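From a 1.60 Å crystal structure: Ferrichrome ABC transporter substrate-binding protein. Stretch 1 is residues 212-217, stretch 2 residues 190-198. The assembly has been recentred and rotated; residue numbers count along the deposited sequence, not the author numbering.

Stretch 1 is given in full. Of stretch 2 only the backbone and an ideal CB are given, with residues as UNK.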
# COMPACT_ATOMS: atom_id res chain seq x y z
N GLY A 212 -1.05 -6.13 -23.43
CA GLY A 212 -0.95 -7.56 -23.62
C GLY A 212 0.40 -8.15 -23.27
O GLY A 212 0.49 -9.32 -22.90
N LYS A 213 1.46 -7.35 -23.39
CA LYS A 213 2.80 -7.84 -23.11
C LYS A 213 2.98 -8.19 -21.63
O LYS A 213 3.89 -8.96 -21.29
CB LYS A 213 3.84 -6.80 -23.55
CG LYS A 213 3.92 -6.67 -25.06
CD LYS A 213 4.53 -5.35 -25.52
CE LYS A 213 6.02 -5.30 -25.26
NZ LYS A 213 6.63 -4.24 -26.11
N TYR A 214 2.11 -7.67 -20.77
CA TYR A 214 2.25 -7.83 -19.31
C TYR A 214 1.14 -8.65 -18.68
O TYR A 214 1.06 -8.76 -17.45
CB TYR A 214 2.33 -6.44 -18.64
CG TYR A 214 3.47 -5.63 -19.21
CD1 TYR A 214 4.78 -6.04 -19.02
CD2 TYR A 214 3.24 -4.50 -19.98
CE1 TYR A 214 5.84 -5.34 -19.57
CE2 TYR A 214 4.30 -3.78 -20.52
CZ TYR A 214 5.60 -4.21 -20.31
OH TYR A 214 6.67 -3.53 -20.85
N ALA A 215 0.29 -9.26 -19.51
CA ALA A 215 -0.89 -9.96 -19.01
C ALA A 215 -0.59 -11.38 -18.53
O ALA A 215 0.09 -12.14 -19.23
CB ALA A 215 -1.96 -9.99 -20.09
N GLY A 216 -1.10 -11.73 -17.36
CA GLY A 216 -0.96 -13.06 -16.78
C GLY A 216 -2.25 -13.86 -16.85
O GLY A 216 -3.15 -13.54 -17.62
N ASP A 217 -2.33 -14.90 -16.02
CA ASP A 217 -3.48 -15.81 -16.03
C ASP A 217 -4.75 -15.13 -15.52
O ASP A 217 -5.87 -15.48 -15.94
CB ASP A 217 -3.18 -17.04 -15.17
CG ASP A 217 -2.02 -17.85 -15.72
OD1 ASP A 217 -1.90 -17.94 -16.96
OD2 ASP A 217 -1.22 -18.37 -14.91
N UNK A 190 4.05 -13.61 -10.63
CA UNK A 190 4.07 -12.42 -11.47
C UNK A 190 4.66 -12.80 -12.82
O UNK A 190 5.73 -13.40 -12.87
CB UNK A 190 4.87 -11.29 -10.82
N UNK A 191 3.97 -12.44 -13.92
CA UNK A 191 4.53 -12.71 -15.25
C UNK A 191 5.92 -12.10 -15.38
O UNK A 191 6.15 -10.98 -14.91
CB UNK A 191 3.61 -12.16 -16.34
N UNK A 192 6.83 -12.85 -16.00
CA UNK A 192 8.22 -12.42 -16.12
C UNK A 192 8.38 -11.01 -16.71
O UNK A 192 9.18 -10.22 -16.20
CB UNK A 192 8.99 -13.42 -16.99
N UNK A 193 7.63 -10.69 -17.76
CA UNK A 193 7.80 -9.40 -18.42
C UNK A 193 7.41 -8.26 -17.48
O UNK A 193 8.01 -7.19 -17.51
CB UNK A 193 6.97 -9.34 -19.70
N UNK A 194 6.39 -8.52 -16.67
CA UNK A 194 5.89 -7.55 -15.71
C UNK A 194 6.88 -7.38 -14.57
O UNK A 194 7.15 -6.27 -14.12
CB UNK A 194 4.52 -7.98 -15.17
N UNK A 195 7.46 -8.49 -14.11
CA UNK A 195 8.51 -8.45 -13.11
C UNK A 195 9.64 -7.55 -13.58
O UNK A 195 10.05 -6.62 -12.86
CB UNK A 195 9.03 -9.86 -12.81
N UNK A 196 10.14 -7.80 -14.78
CA UNK A 196 11.26 -7.03 -15.31
C UNK A 196 10.92 -5.54 -15.47
O UNK A 196 11.76 -4.69 -15.16
CB UNK A 196 11.69 -7.61 -16.66
N UNK A 197 9.70 -5.24 -15.92
CA UNK A 197 9.26 -3.86 -16.10
C UNK A 197 9.03 -3.10 -14.79
O UNK A 197 8.99 -1.87 -14.81
CB UNK A 197 7.97 -3.85 -16.92
N UNK A 198 8.85 -3.81 -13.67
CA UNK A 198 8.54 -3.15 -12.40
C UNK A 198 9.63 -3.29 -11.34
O UNK A 198 9.52 -2.73 -10.25
CB UNK A 198 7.23 -3.71 -11.84

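Position 190 precedes the helix with extended angles (phi/psi -105/129). Its CA-to-CB bond points away from stretch 1, and no atom of that stretch lies within 5.5 Å of the ideal CB, so the contact sets no preference here. The deposited residue is M190, with chi1 and chi2 both t, and it takes no part in the contact.

Position 191 points toward stretch 1. The ideal CB is 4.4 Å from Y214 O, 4.6 Å from A215 O and 4.7 Å from G216 CA, which describes a shallow site lined by backbone. A phi of -55° and psi of 138° immediately before a helix would suit serine, threonine or aspartate as a cap, but also proline, whose ring fixes phi near this value. The residue is P191, at the N-cap position. Its CG, in an exo pucker, lies 3.6 Å from G216 CA and 4.0 Å from Y214 O. The close fit depends on the glycine opposite: an ideal CB on G216 would point toward this stretch and come 2.9 Å from P191 CG, a clash.

Position 192 opens the helix and its CB is out of reach of stretch 1, so a long polar side chain would be at home. K192 is found, and its chain reaches toward position 196, one helical turn along.

Position 193 points toward stretch 1, with the ideal CB 3.5 Å from K213 O and 4.0 Å from Y214 CD1. With a carbonyl and a ring carbon so near the first side-chain atom, a small residue such as alanine or serine is the easy choice, although these distances alone do not exclude others. The residue is A193. Its methyl packs against Y214 CD1, while A193 O lies 3.5 Å from Y214 CE1, at the ring edge.

Position 194 is oriented sideways, its ideal CB 4.2 Å from Y214 O. An aliphatic chain could brush the tyrosine while extending past it; leucine, isoleucine or methionine would all be reasonable. L194 adopts chi1 t and chi2 p, and its CB is 4.3 Å from Y214 CD1. The backbone also contributes, with L194 N 3.8 Å from Y214 CD1 near the ring plane.

Positions 195 and 196 have no stretch 1 atom within 5.5 Å of their ideal CBs; the first points away and the second sideways. Polar residues are compatible with both. They are D195, which makes no contact across, and D196, whose OD1 accepts from K192 NZ at 3.2 Å in a salt bridge.

Position 197 turns toward stretch 1 again, one helical turn after 193, and its ideal CB is 3.7 Å from Y214 CE1. Alanine or another small residue suits such proximity. A197 places its methyl obliquely to the ring, extending the apolar contact begun by A193.

Position 198 is out of reach of stretch 1, so the contact again leaves the choice open. T198, with chi1 p, turns back to its own helix: OG1 donates to L194 O at 2.9 Å.

No hydrogen bond joins the stretches; Y214 and G216 supply 117 Å² of the 269 Å² buried on the two sides together, most of stretch 1's share.

Stretch 2 (190-198) MPKALDDAT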
# COMPACT_ATOMS: atom_id res chain seq x y z
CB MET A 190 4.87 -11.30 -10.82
CG MET A 190 4.87 -10.01 -11.63
SD MET A 190 5.81 -8.74 -10.79
CE MET A 190 4.62 -8.24 -9.54
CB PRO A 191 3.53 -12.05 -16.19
CG PRO A 191 2.24 -12.04 -15.43
CD PRO A 191 2.64 -11.81 -14.00
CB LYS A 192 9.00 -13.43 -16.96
CG LYS A 192 10.46 -13.06 -17.24
CD LYS A 192 11.27 -12.86 -15.98
CE LYS A 192 12.76 -12.78 -16.28
NZ LYS A 192 13.53 -12.43 -15.06
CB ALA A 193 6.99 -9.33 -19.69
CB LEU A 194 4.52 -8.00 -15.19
CG LEU A 194 3.90 -7.12 -14.10
CD1 LEU A 194 3.86 -5.66 -14.53
CD2 LEU A 194 2.50 -7.62 -13.76
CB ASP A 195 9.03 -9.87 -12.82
CG ASP A 195 9.97 -9.93 -11.63
OD1 ASP A 195 10.04 -8.97 -10.84
OD2 ASP A 195 10.64 -10.98 -11.48
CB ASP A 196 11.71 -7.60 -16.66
CG ASP A 196 12.36 -8.97 -16.51
OD1 ASP A 196 12.76 -9.33 -15.38
OD2 ASP A 196 12.47 -9.67 -17.53
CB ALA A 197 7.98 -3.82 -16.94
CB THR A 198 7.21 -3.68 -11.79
OG1 THR A 198 7.31 -5.08 -11.51
CG2 THR A 198 6.04 -3.41 -12.73
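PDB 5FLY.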